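Local coordinates for PrgB (Enterococcus faecalis, PDB 6GED), which is a cell-wall-anchored surface protein of the antigen I/II family that probably acts as an adhesin, its glucan-binding protein C-like domain carrying bound nucleic acid, at residues D67-L72 and E91-S96; S27-F32 and D190-Y195; Q85-K90 and G98-L103. All coordinates share one frame; numbering follows the deposited sequence.

Contact 1: residues D67-L72 and E91-S96; sequences DIFTKL and EANLGS
The ring of Phe-69 and the side-chain amide of Asn-93 meet obliquely, their planes 90° apart, with the CE1 corner of the ring closest to the amide. One face of that ring is taken by a neighbour in its own helix: CG2 of Ile-68 sits 3.8 Å above the plane, offset toward the rim. The same methyl also reaches across the contact, lying 3.7 Å from CG of Asn-93, so one methyl touches both ring and amide. The longer branch of Ile-68 goes to Leu-94. With CG1 anti to the backbone N (chi1 -172°) and the chain extended, CD1 comes within 4.1 Å of CD2 of Leu-94, and both side chains also rest on Phe-158 of strand 157-160. Beside this apolar patch Lys-71 and Glu-91 reach for each other from opposite directions, the lysine extended beyond CG and the glutamate bent at its second torsion (chi2 -79°). NZ of Lys-71 meets OE2 of Glu-91 at 2.9 Å in a salt bridge, nearly head-on to the C-O bond. The salt bridge and the Ile-68 contacts join short helix 68-72 to the 3-10 turn in the loop between strands 88-89 and 99-104. Asp-67 is the N-cap of that helix, OD1 accepting from Thr-70 N at 2.9 Å and, weakly, from Phe-69 N, while OD2 takes the Thr-70 hydroxyl at 2.8 Å. Because Lys-71 NZ also donates to Asn-58 OD1, the ammonium of buried Lys-71 has two oxygen partners, and the nearby carboxylate would probably help keep it charged.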
ATOM      1  N   ASP A  67     -14.711 -12.144  -0.592  1.00 29.06           N
ATOM      2  CA  ASP A  67     -14.060 -10.997   0.040  1.00 30.64           C
ATOM      3  C   ASP A  67     -13.304 -10.145  -0.991  1.00 25.42           C
ATOM      4  O   ASP A  67     -13.078 -10.543  -2.137  1.00 25.98           O
ATOM      5  CB  ASP A  67     -13.124 -11.501   1.132  1.00 33.20           C
ATOM      6  CG  ASP A  67     -12.070 -12.448   0.586  1.00 37.89           C
ATOM      7  OD1 ASP A  67     -10.943 -11.993   0.314  1.00 36.37           O
ATOM      8  OD2 ASP A  67     -12.368 -13.641   0.368  1.00 40.73           O
ATOM      9  N   ILE A  68     -12.866  -8.952  -0.566  1.00 22.17           N
ATOM     10  CA  ILE A  68     -12.240  -8.067  -1.526  1.00 21.26           C
ATOM     11  C   ILE A  68     -10.945  -8.663  -2.042  1.00 20.72           C
ATOM     12  O   ILE A  68     -10.579  -8.453  -3.203  1.00 24.31           O
ATOM     13  CB  ILE A  68     -11.993  -6.683  -0.909  1.00 22.72           C
ATOM     14  CG1 ILE A  68     -11.512  -5.724  -2.001  1.00 24.00           C
ATOM     15  CG2 ILE A  68     -10.985  -6.849   0.223  1.00 20.55           C
ATOM     16  CD1 ILE A  68     -11.406  -4.245  -1.507  1.00 30.10           C
ATOM     17  N   PHE A  69     -10.251  -9.459  -1.225  1.00 20.88           N
ATOM     18  CA  PHE A  69      -8.979  -9.981  -1.712  1.00 20.53           C
ATOM     19  C   PHE A  69      -9.214 -11.059  -2.749  1.00 21.04           C
ATOM     20  O   PHE A  69      -8.490 -11.136  -3.756  1.00 21.92           O
ATOM     21  CB  PHE A  69      -8.122 -10.509  -0.571  1.00 22.49           C
ATOM     22  CG  PHE A  69      -7.776  -9.434   0.428  1.00 20.35           C
ATOM     23  CD1 PHE A  69      -8.473  -9.345   1.650  1.00 23.00           C
ATOM     24  CD2 PHE A  69      -6.835  -8.467   0.120  1.00 22.88           C
ATOM     25  CE1 PHE A  69      -8.180  -8.319   2.556  1.00 22.81           C
ATOM     26  CE2 PHE A  69      -6.535  -7.454   1.034  1.00 25.16           C
ATOM     27  CZ  PHE A  69      -7.213  -7.392   2.248  1.00 24.88           C
ATOM     28  N   THR A  70     -10.234 -11.896  -2.537  1.00 21.93           N
ATOM     29  CA  THR A  70     -10.531 -12.881  -3.577  1.00 22.56           C
ATOM     30  C   THR A  70     -10.971 -12.191  -4.869  1.00 24.74           C
ATOM     31  O   THR A  70     -10.628 -12.636  -5.976  1.00 24.60           O
ATOM     32  CB  THR A  70     -11.597 -13.850  -3.078  1.00 25.76           C
ATOM     33  OG1 THR A  70     -11.066 -14.602  -1.975  1.00 29.28           O
ATOM     34  CG2 THR A  70     -11.960 -14.839  -4.189  1.00 31.03           C
ATOM     35  N   LYS A  71     -11.745 -11.099  -4.763  1.00 22.06           N
ATOM     36  CA  LYS A  71     -12.232 -10.432  -5.973  1.00 24.05           C
ATOM     37  C   LYS A  71     -11.090  -9.793  -6.728  1.00 26.39           C
ATOM     38  O   LYS A  71     -11.144  -9.653  -7.954  1.00 24.84           O
ATOM     39  CB  LYS A  71     -13.272  -9.367  -5.631  1.00 25.37           C
ATOM     40  CG  LYS A  71     -14.510  -9.911  -4.898  1.00 23.75           C
ATOM     41  CD  LYS A  71     -15.520  -8.797  -4.627  1.00 26.78           C
ATOM     42  CE  LYS A  71     -16.828  -9.402  -4.056  1.00 27.58           C
ATOM     43  NZ  LYS A  71     -17.708  -8.331  -3.479  1.00 34.32           N
ATOM     44  N   LEU A  72     -10.053  -9.407  -6.008  1.00 20.51           N
ATOM     45  CA  LEU A  72      -8.846  -8.881  -6.613  1.00 19.89           C
ATOM     46  C   LEU A  72      -8.036  -9.958  -7.313  1.00 23.82           C
ATOM     47  O   LEU A  72      -7.291  -9.676  -8.221  1.00 22.55           O
ATOM     48  CB  LEU A  72      -7.966  -8.192  -5.591  1.00 19.21           C
ATOM     49  CG  LEU A  72      -8.472  -6.845  -5.115  1.00 24.44           C
ATOM     50  CD1 LEU A  72      -7.837  -6.519  -3.782  1.00 28.40           C
ATOM     51  CD2 LEU A  72      -8.151  -5.787  -6.144  1.00 23.83           C
ATOM     52  N   GLU A  91     -17.518  -2.050  -0.139  1.00 30.42           N
ATOM     53  CA  GLU A  91     -16.961  -3.180   0.608  1.00 36.80           C
ATOM     54  C   GLU A  91     -16.529  -2.631   1.956  1.00 33.05           C
ATOM     55  O   GLU A  91     -15.920  -1.568   1.989  1.00 30.15           O
ATOM     56  CB  GLU A  91     -15.747  -3.800  -0.110  1.00 41.67           C
ATOM     57  CG  GLU A  91     -16.074  -4.921  -1.064  1.00 55.03           C
ATOM     58  CD  GLU A  91     -16.308  -6.244  -0.350  1.00 63.32           C
ATOM     59  OE1 GLU A  91     -15.976  -6.341   0.853  1.00 60.83           O
ATOM     60  OE2 GLU A  91     -16.820  -7.186  -1.002  1.00 72.05           O
ATOM     61  N   ALA A  92     -16.837  -3.329   3.062  1.00 30.28           N
ATOM     62  CA  ALA A  92     -16.499  -2.759   4.373  1.00 33.98           C
ATOM     63  C   ALA A  92     -15.009  -2.439   4.496  1.00 29.06           C
ATOM     64  O   ALA A  92     -14.636  -1.473   5.175  1.00 29.07           O
ATOM     65  CB  ALA A  92     -16.914  -3.688   5.508  1.00 30.45           C
ATOM     66  N   ASN A  93     -14.144  -3.227   3.845  1.00 28.25           N
ATOM     67  CA  ASN A  93     -12.713  -2.975   3.968  1.00 25.06           C
ATOM     68  C   ASN A  93     -12.349  -1.595   3.488  1.00 25.66           C
ATOM     69  O   ASN A  93     -11.280  -1.100   3.856  1.00 29.72           O
ATOM     70  CB  ASN A  93     -11.874  -3.953   3.147  1.00 28.44           C
ATOM     71  CG  ASN A  93     -12.297  -5.389   3.302  1.00 34.49           C
ATOM     72  OD1 ASN A  93     -13.409  -5.774   2.910  1.00 39.25           O
ATOM     73  ND2 ASN A  93     -11.391  -6.210   3.846  1.00 28.06           N
ATOM     74  N   LEU A  94     -13.183  -0.999   2.621  1.00 25.86           N
ATOM     75  CA  LEU A  94     -12.882   0.287   2.002  1.00 29.10           C
ATOM     76  C   LEU A  94     -13.280   1.467   2.873  1.00 29.25           C
ATOM     77  O   LEU A  94     -13.006   2.613   2.492  1.00 24.52           O
ATOM     78  CB  LEU A  94     -13.615   0.401   0.658  1.00 25.26           C
ATOM     79  CG  LEU A  94     -13.167  -0.582  -0.421  1.00 22.32           C
ATOM     80  CD1 LEU A  94     -14.171  -0.639  -1.590  1.00 24.08           C
ATOM     81  CD2 LEU A  94     -11.767  -0.196  -0.912  1.00 25.30           C
ATOM     82  N   GLY A  95     -13.952   1.217   3.990  1.00 26.89           N
ATOM     83  CA  GLY A  95     -14.582   2.279   4.753  1.00 30.93           C
ATOM     84  C   GLY A  95     -16.004   2.525   4.282  1.00 38.89           C
ATOM     85  O   GLY A  95     -16.503   1.921   3.320  1.00 40.96           O
ATOM     86  N   SER A  96     -16.675   3.455   4.977  1.00 35.76           N
ATOM     87  CA  SER A  96     -18.098   3.667   4.727  1.00 39.00           C
ATOM     88  C   SER A  96     -18.378   4.380   3.407  1.00 36.06           C
ATOM     89  O   SER A  96     -19.533   4.371   2.959  1.00 41.25           O
ATOM     90  CB  SER A  96     -18.740   4.429   5.901  1.00 47.18           C
ATOM     91  OG  SER A  96     -17.896   5.465   6.389  1.00 51.21           O
TER

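Contact 2: residues S27-F32 and D190-Y195; sequences SKNLVF and DSPFAY
Leu-30 and Phe-193 mark the nearest approach of the two segments, 5.5 Å from CA to CA, while the touching parts, residues 27-30 and 191-194, run 79° apart. This is a junction between two antiparallel sheets of the glucan-binding protein C-like domain: strand 30-38 belongs to the large one and strand 193-197 is an outermost strand of a three-stranded one. Asn-29 supplies the direct polar link. Its CG stands beside the backbone N and anti to the carbonyl carbon (chi1 -59°), which sends the amide across the gap; ND2 donates to Pro-192 O at 2.8 Å, almost straight at 176°. The acceptor lies in the plane of the asparagine amide, and CB of Ser-191 packs against the amide nitrogen ND2 at 3.6 Å. Ahead of Asn-29 the chain makes an inverse gamma turn centred on Lys-28. On the apolar side CB of Leu-30 lies 3.8 Å from CD1 of Phe-193, and the Leu-30 CD2 methyl sits over one face of that ring. Tyr-121 and Phe-177 meet the same ring edge-to-face, so the leucine joins an aromatic cluster between the sheets. Where the strands diverge, a water takes over: it donates to Leu-30 O at 2.7 Å and to Ala-194 O at 2.8 Å, bridging the two carbonyls.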
ATOM      1  N   SER A  27      10.630  13.044  13.877  1.00 44.34           N
ATOM      2  CA  SER A  27       9.581  14.007  14.163  1.00 40.88           C
ATOM      3  C   SER A  27       8.475  13.871  13.126  1.00 40.47           C
ATOM      4  O   SER A  27       8.742  13.738  11.912  1.00 35.90           O
ATOM      5  CB  SER A  27      10.143  15.434  14.161  1.00 44.59           C
ATOM      6  OG  SER A  27       9.200  16.328  14.707  1.00 54.19           O
ATOM      7  N   LYS A  28       7.226  13.906  13.604  1.00 32.80           N
ATOM      8  CA  LYS A  28       6.076  13.792  12.705  1.00 33.47           C
ATOM      9  C   LYS A  28       5.730  15.186  12.165  1.00 38.64           C
ATOM     10  O   LYS A  28       4.709  15.810  12.487  1.00 30.76           O
ATOM     11  CB  LYS A  28       4.919  13.129  13.422  1.00 34.06           C
ATOM     12  CG  LYS A  28       5.141  11.620  13.567  1.00 43.52           C
ATOM     13  CD  LYS A  28       4.041  10.981  14.392  1.00 48.08           C
ATOM     14  CE  LYS A  28       2.778  10.867  13.583  1.00 38.84           C
ATOM     15  NZ  LYS A  28       1.806   9.920  14.224  1.00 35.86           N
ATOM     16  N   ASN A  29       6.662  15.695  11.358  1.00 30.22           N
ATOM     17  CA  ASN A  29       6.468  16.983  10.702  1.00 30.61           C
ATOM     18  C   ASN A  29       5.213  17.000   9.838  1.00 29.56           C
ATOM     19  O   ASN A  29       4.543  18.029   9.721  1.00 30.16           O
ATOM     20  CB  ASN A  29       7.713  17.281   9.877  1.00 30.75           C
ATOM     21  CG  ASN A  29       8.951  17.317  10.727  1.00 32.02           C
ATOM     22  OD1 ASN A  29       8.980  17.994  11.771  1.00 33.42           O
ATOM     23  ND2 ASN A  29       9.999  16.614  10.295  1.00 31.75           N
ATOM     24  N   LEU A  30       4.896  15.866   9.206  1.00 28.13           N
ATOM     25  CA  LEU A  30       3.713  15.694   8.392  1.00 27.15           C
ATOM     26  C   LEU A  30       2.680  14.932   9.208  1.00 26.94           C
ATOM     27  O   LEU A  30       3.048  14.020   9.933  1.00 26.89           O
ATOM     28  CB  LEU A  30       4.051  14.862   7.137  1.00 25.85           C
ATOM     29  CG  LEU A  30       2.832  14.437   6.333  1.00 24.84           C
ATOM     30  CD1 LEU A  30       2.251  15.696   5.704  1.00 26.55           C
ATOM     31  CD2 LEU A  30       3.187  13.401   5.252  1.00 28.19           C
ATOM     32  N   VAL A  31       1.413  15.242   9.019  1.00 26.97           N
ATOM     33  CA  VAL A  31       0.354  14.451   9.616  1.00 26.68           C
ATOM     34  C   VAL A  31      -0.581  14.018   8.485  1.00 25.60           C
ATOM     35  O   VAL A  31      -1.088  14.835   7.749  1.00 25.73           O
ATOM     36  CB  VAL A  31      -0.428  15.170  10.725  1.00 28.07           C
ATOM     37  CG1 VAL A  31      -1.092  16.423  10.199  1.00 28.81           C
ATOM     38  CG2 VAL A  31      -1.443  14.227  11.339  1.00 29.49           C
ATOM     39  N   PHE A  32      -0.758  12.719   8.336  1.00 24.64           N
ATOM     40  CA  PHE A  32      -1.647  12.173   7.331  1.00 23.73           C
ATOM     41  C   PHE A  32      -2.214  10.907   7.967  1.00 28.98           C
ATOM     42  O   PHE A  32      -1.678   9.829   7.817  1.00 25.13           O
ATOM     43  CB  PHE A  32      -0.903  11.900   6.023  1.00 22.79           C
ATOM     44  CG  PHE A  32      -1.786  11.904   4.811  1.00 23.33           C
ATOM     45  CD1 PHE A  32      -2.359  10.741   4.353  1.00 21.93           C
ATOM     46  CD2 PHE A  32      -2.052  13.069   4.139  1.00 22.82           C
ATOM     47  CE1 PHE A  32      -3.174  10.748   3.246  1.00 23.77           C
ATOM     48  CE2 PHE A  32      -2.865  13.084   3.032  1.00 23.21           C
ATOM     49  CZ  PHE A  32      -3.425  11.921   2.582  1.00 22.75           C
ATOM     50  N   ASP A 190      15.480  20.367   6.491  1.00 36.70           N
ATOM     51  CA  ASP A 190      15.761  19.877   7.831  1.00 42.90           C
ATOM     52  C   ASP A 190      14.557  19.266   8.543  1.00 36.98           C
ATOM     53  O   ASP A 190      14.665  18.972   9.728  1.00 42.52           O
ATOM     54  CB  ASP A 190      16.321  21.002   8.697  1.00 42.58           C
ATOM     55  CG  ASP A 190      15.316  22.117   8.935  1.00 43.39           C
ATOM     56  OD1 ASP A 190      14.150  22.023   8.472  1.00 41.65           O
ATOM     57  OD2 ASP A 190      15.721  23.125   9.546  1.00 45.20           O
ATOM     58  N   SER A 191      13.415  19.082   7.878  1.00 34.53           N
ATOM     59  CA  SER A 191      12.212  18.564   8.532  1.00 33.57           C
ATOM     60  C   SER A 191      11.561  17.542   7.602  1.00 31.70           C
ATOM     61  O   SER A 191      10.516  17.793   7.010  1.00 30.87           O
ATOM     62  CB  SER A 191      11.243  19.690   8.896  1.00 40.41           C
ATOM     63  OG  SER A 191      11.858  20.630   9.781  1.00 40.24           O
ATOM     64  N   PRO A 192      12.189  16.389   7.433  1.00 31.17           N
ATOM     65  CA  PRO A 192      11.654  15.406   6.477  1.00 29.56           C
ATOM     66  C   PRO A 192      10.241  14.965   6.823  1.00 28.48           C
ATOM     67  O   PRO A 192       9.821  15.003   7.981  1.00 28.92           O
ATOM     68  CB  PRO A 192      12.632  14.227   6.581  1.00 31.89           C
ATOM     69  CG  PRO A 192      13.353  14.439   7.911  1.00 34.83           C
ATOM     70  CD  PRO A 192      13.439  15.940   8.079  1.00 32.22           C
ATOM     71  N   PHE A 193       9.503  14.567   5.786  1.00 21.22           N
ATOM     72  CA  PHE A 193       8.274  13.808   5.979  1.00 25.20           C
ATOM     73  C   PHE A 193       8.648  12.473   6.591  1.00 23.33           C
ATOM     74  O   PHE A 193       9.620  11.849   6.163  1.00 27.61           O
ATOM     75  CB  PHE A 193       7.555  13.502   4.648  1.00 23.18           C
ATOM     76  CG  PHE A 193       7.026  14.688   3.859  1.00 25.19           C
ATOM     77  CD1 PHE A 193       6.617  15.868   4.464  1.00 27.38           C
ATOM     78  CD2 PHE A 193       6.905  14.576   2.484  1.00 23.21           C
ATOM     79  CE1 PHE A 193       6.084  16.865   3.710  1.00 25.63           C
ATOM     80  CE2 PHE A 193       6.380  15.582   1.715  1.00 23.69           C
ATOM     81  CZ  PHE A 193       5.993  16.749   2.327  1.00 30.34           C
ATOM     82  N   ALA A 194       7.864  11.997   7.565  1.00 21.83           N
ATOM     83  CA  ALA A 194       8.002  10.630   8.053  1.00 19.99           C
ATOM     84  C   ALA A 194       6.683   9.909   7.832  1.00 24.92           C
ATOM     85  O   ALA A 194       5.631  10.441   8.177  1.00 26.04           O
ATOM     86  CB  ALA A 194       8.368  10.584   9.546  1.00 23.78           C
ATOM     87  N   TYR A 195       6.733   8.727   7.223  1.00 19.93           N
ATOM     88  CA  TYR A 195       5.503   7.984   6.905  1.00 18.84           C
ATOM     89  C   TYR A 195       5.669   6.519   7.273  1.00 17.68           C
ATOM     90  O   TYR A 195       6.777   6.011   7.376  1.00 18.61           O
ATOM     91  CB  TYR A 195       5.100   8.108   5.432  1.00 18.95           C
ATOM     92  CG  TYR A 195       6.164   7.793   4.402  1.00 22.16           C
ATOM     93  CD1 TYR A 195       6.230   6.537   3.795  1.00 16.65           C
ATOM     94  CD2 TYR A 195       7.036   8.774   3.958  1.00 17.47           C
ATOM     95  CE1 TYR A 195       7.196   6.270   2.792  1.00 22.90           C
ATOM     96  CE2 TYR A 195       8.013   8.499   2.986  1.00 17.58           C
ATOM     97  CZ  TYR A 195       8.067   7.264   2.393  1.00 24.14           C
ATOM     98  OH  TYR A 195       9.014   7.018   1.428  1.00 21.58           O
TER
HETATM   99  O   HOH W   1      10.779  13.410  10.632  1.00 48.39           O
HETATM  100  O   HOH W   2       5.408  12.821   9.640  1.00 28.83           O

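Contact 3: residues Q85-K90 and G98-L103; sequences QNSFVK and GGYAVL
Ser-87 and Ala-101 belong to the tightly joined half of this contact, where Ala-101 N donates to Ser-87 O at 3.0 Å. Two residues further along, Val-89 and Gly-99 exchange both backbone bonds, Val-89 N to Gly-99 O at 2.8 Å and Gly-99 N to Val-89 O at 3.0 Å. On the buried side CG2 of Val-89 touches CB of Ala-101 at 4.2 Å. Val-89 with Gly-99 is a hydrogen-bonded antiparallel pair and Phe-88 with Tyr-100 a non-hydrogen-bonded one, making a beta hairpin of strands 88-89 and 99-104 within a larger antiparallel sheet. The face bearing Phe-88 and Tyr-100 is only partly buried, though its contacts are close. Their rings pass at a slant, planes 56° apart, with CE2 of Tyr-100 near the plane of the Phe-88 ring and 3.7 Å from its CD2. Phe-88 has its ring turned away from its own amide nitrogen (chi1 -179°), which lays it alongside the glycines. At the CD2 edge of the tyrosine ring, OG of Ser-87 lies in plane, 3.4 Å from CD2; that hydroxyl is hydrogen-bonded to Phe-84 O. The loose side is at Lys-90, exposed and pointing away from the partner strand.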
ATOM      1  N   GLN A  85     -18.202   6.335 -12.812  1.00 31.15           N
ATOM      2  CA  GLN A  85     -19.411   6.158 -12.016  1.00 36.36           C
ATOM      3  C   GLN A  85     -19.695   4.690 -11.739  1.00 36.81           C
ATOM      4  O   GLN A  85     -20.024   4.324 -10.602  1.00 35.54           O
ATOM      5  CB  GLN A  85     -20.606   6.792 -12.730  1.00 45.20           C
ATOM      6  CG  GLN A  85     -20.256   8.006 -13.593  1.00 54.80           C
ATOM      7  CD  GLN A  85     -19.848   9.210 -12.764  1.00 64.67           C
ATOM      8  OE1 GLN A  85     -19.828   9.152 -11.530  1.00 71.09           O
ATOM      9  NE2 GLN A  85     -19.514  10.309 -13.436  1.00 66.08           N
ATOM     10  N   ASN A  86     -19.588   3.830 -12.750  1.00 32.63           N
ATOM     11  CA  ASN A  86     -19.955   2.442 -12.503  1.00 32.90           C
ATOM     12  C   ASN A  86     -18.793   1.598 -11.994  1.00 34.54           C
ATOM     13  O   ASN A  86     -18.987   0.401 -11.742  1.00 32.89           O
ATOM     14  CB  ASN A  86     -20.599   1.798 -13.751  1.00 30.23           C
ATOM     15  CG  ASN A  86     -19.636   1.667 -14.945  1.00 29.79           C
ATOM     16  OD1 ASN A  86     -18.401   1.672 -14.818  1.00 30.45           O
ATOM     17  ND2 ASN A  86     -20.212   1.510 -16.096  1.00 31.12           N
ATOM     18  N   SER A  87     -17.608   2.187 -11.796  1.00 26.19           N
ATOM     19  CA  SER A  87     -16.528   1.483 -11.117  1.00 24.73           C
ATOM     20  C   SER A  87     -16.643   1.554  -9.594  1.00 24.32           C
ATOM     21  O   SER A  87     -15.771   1.029  -8.901  1.00 25.78           O
ATOM     22  CB  SER A  87     -15.164   2.041 -11.517  1.00 27.52           C
ATOM     23  OG  SER A  87     -14.961   3.327 -10.943  1.00 28.75           O
ATOM     24  N   PHE A  88     -17.663   2.215  -9.068  1.00 25.30           N
ATOM     25  CA  PHE A  88     -17.772   2.405  -7.620  1.00 32.44           C
ATOM     26  C   PHE A  88     -18.111   1.091  -6.946  1.00 26.26           C
ATOM     27  O   PHE A  88     -19.116   0.469  -7.286  1.00 27.68           O
ATOM     28  CB  PHE A  88     -18.862   3.423  -7.305  1.00 31.72           C
ATOM     29  CG  PHE A  88     -19.022   3.687  -5.847  1.00 30.18           C
ATOM     30  CD1 PHE A  88     -20.152   3.283  -5.175  1.00 38.56           C
ATOM     31  CD2 PHE A  88     -18.020   4.324  -5.147  1.00 29.67           C
ATOM     32  CE1 PHE A  88     -20.293   3.546  -3.815  1.00 41.38           C
ATOM     33  CE2 PHE A  88     -18.147   4.589  -3.796  1.00 31.72           C
ATOM     34  CZ  PHE A  88     -19.284   4.199  -3.131  1.00 35.31           C
ATOM     35  N   VAL A  89     -17.287   0.673  -5.994  1.00 24.05           N
ATOM     36  CA  VAL A  89     -17.477  -0.583  -5.278  1.00 26.03           C
ATOM     37  C   VAL A  89     -17.712  -0.267  -3.796  1.00 27.36           C
ATOM     38  O   VAL A  89     -17.084   0.636  -3.237  1.00 28.00           O
ATOM     39  CB  VAL A  89     -16.257  -1.512  -5.458  1.00 33.66           C
ATOM     40  CG1 VAL A  89     -16.230  -2.633  -4.377  1.00 37.54           C
ATOM     41  CG2 VAL A  89     -16.224  -2.092  -6.890  1.00 30.17           C
ATOM     42  N   LYS A  90     -18.640  -0.993  -3.182  1.00 27.85           N
ATOM     43  CA  LYS A  90     -18.924  -0.897  -1.755  1.00 34.74           C
ATOM     44  C   LYS A  90     -18.428  -2.180  -1.103  1.00 37.15           C
ATOM     45  O   LYS A  90     -18.858  -3.270  -1.485  1.00 45.26           O
ATOM     46  CB  LYS A  90     -20.420  -0.704  -1.513  1.00 38.12           C
ATOM     47  CG  LYS A  90     -20.883   0.746  -1.545  1.00 50.34           C
ATOM     48  CD  LYS A  90     -20.712   1.447  -0.175  1.00 60.63           C
ATOM     49  CE  LYS A  90     -21.833   1.082   0.812  1.00 66.73           C
ATOM     50  NZ  LYS A  90     -21.480   1.338   2.252  1.00 67.04           N
ATOM     51  N   GLY A  98     -16.762   3.624   0.435  1.00 27.43           N
ATOM     52  CA  GLY A  98     -16.462   2.860  -0.768  1.00 24.21           C
ATOM     53  C   GLY A  98     -15.159   3.238  -1.475  1.00 26.18           C
ATOM     54  O   GLY A  98     -14.265   3.881  -0.928  1.00 26.04           O
ATOM     55  N   GLY A  99     -15.067   2.821  -2.727  1.00 26.89           N
ATOM     56  CA  GLY A  99     -13.889   3.117  -3.524  1.00 22.25           C
ATOM     57  C   GLY A  99     -14.176   2.814  -4.976  1.00 22.03           C
ATOM     58  O   GLY A  99     -15.315   2.561  -5.351  1.00 24.07           O
ATOM     59  N   TYR A 100     -13.113   2.840  -5.794  1.00 20.98           N
ATOM     60  CA  TYR A 100     -13.240   2.720  -7.250  1.00 21.24           C
ATOM     61  C   TYR A 100     -12.297   1.649  -7.754  1.00 23.31           C
ATOM     62  O   TYR A 100     -11.132   1.619  -7.354  1.00 22.66           O
ATOM     63  CB  TYR A 100     -12.931   4.054  -7.967  1.00 21.53           C
ATOM     64  CG  TYR A 100     -13.877   5.115  -7.515  1.00 22.54           C
ATOM     65  CD1 TYR A 100     -13.549   5.947  -6.455  1.00 24.78           C
ATOM     66  CD2 TYR A 100     -15.142   5.243  -8.108  1.00 23.71           C
ATOM     67  CE1 TYR A 100     -14.468   6.925  -5.994  1.00 29.60           C
ATOM     68  CE2 TYR A 100     -16.052   6.176  -7.650  1.00 34.47           C
ATOM     69  CZ  TYR A 100     -15.703   7.022  -6.596  1.00 31.23           C
ATOM     70  OH  TYR A 100     -16.607   7.966  -6.160  1.00 34.93           O
ATOM     71  N   ALA A 101     -12.808   0.777  -8.635  1.00 20.88           N
ATOM     72  CA  ALA A 101     -12.032  -0.296  -9.245  1.00 21.26           C
ATOM     73  C   ALA A 101     -11.411   0.165 -10.570  1.00 22.23           C
ATOM     74  O   ALA A 101     -12.088   0.738 -11.417  1.00 21.60           O
ATOM     75  CB  ALA A 101     -12.926  -1.508  -9.504  1.00 21.02           C
ATOM     76  N   VAL A 102     -10.129  -0.119 -10.750  1.00 22.30           N
ATOM     77  CA  VAL A 102      -9.337   0.399 -11.862  1.00 22.00           C
ATOM     78  C   VAL A 102      -8.352  -0.678 -12.274  1.00 21.30           C
ATOM     79  O   VAL A 102      -7.792  -1.375 -11.425  1.00 25.51           O
ATOM     80  CB  VAL A 102      -8.530   1.697 -11.472  1.00 19.67           C
ATOM     81  CG1 VAL A 102      -7.739   2.204 -12.685  1.00 21.64           C
ATOM     82  CG2 VAL A 102      -9.438   2.782 -11.013  1.00 22.31           C
ATOM     83  N   LEU A 103      -8.062  -0.759 -13.588  1.00 20.95           N
ATOM     84  CA  LEU A 103      -7.026  -1.664 -14.077  1.00 25.05           C
ATOM     85  C   LEU A 103      -5.687  -0.942 -14.213  1.00 22.66           C
ATOM     86  O   LEU A 103      -5.607   0.101 -14.872  1.00 24.86           O
ATOM     87  CB  LEU A 103      -7.423  -2.259 -15.440  1.00 21.20           C
ATOM     88  CG  LEU A 103      -6.485  -3.306 -16.026  1.00 22.74           C
ATOM     89  CD1 LEU A 103      -6.752  -4.584 -15.265  1.00 22.10           C
ATOM     90  CD2 LEU A 103      -6.789  -3.479 -17.486  1.00 25.80           C
TER

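In the fold
Contacts 1 and 3 are neighbours, their centres about 11 Å apart, and share the hairpin: residues 91-96 of contact 1 form most of the connection between the strands paired in contact 3, and Leu-94 CD1 packs 3.6 Å from Val-89 O. Contact 2 lies about 30 and 31 Å from contacts 1 and 3, centre to centre, and on the opposite side of the chain's centre from contact 1. Most touching residues are buried in contact 3, whose main glue is backbone bonding within one sheet. The others are only partly buried: contact 1 sets a salt bridge beside apolar packing, and contact 2 joins separate sheets by an asparagine bond, leucine-on-phenylalanine packing and a water between backbone carbonyls.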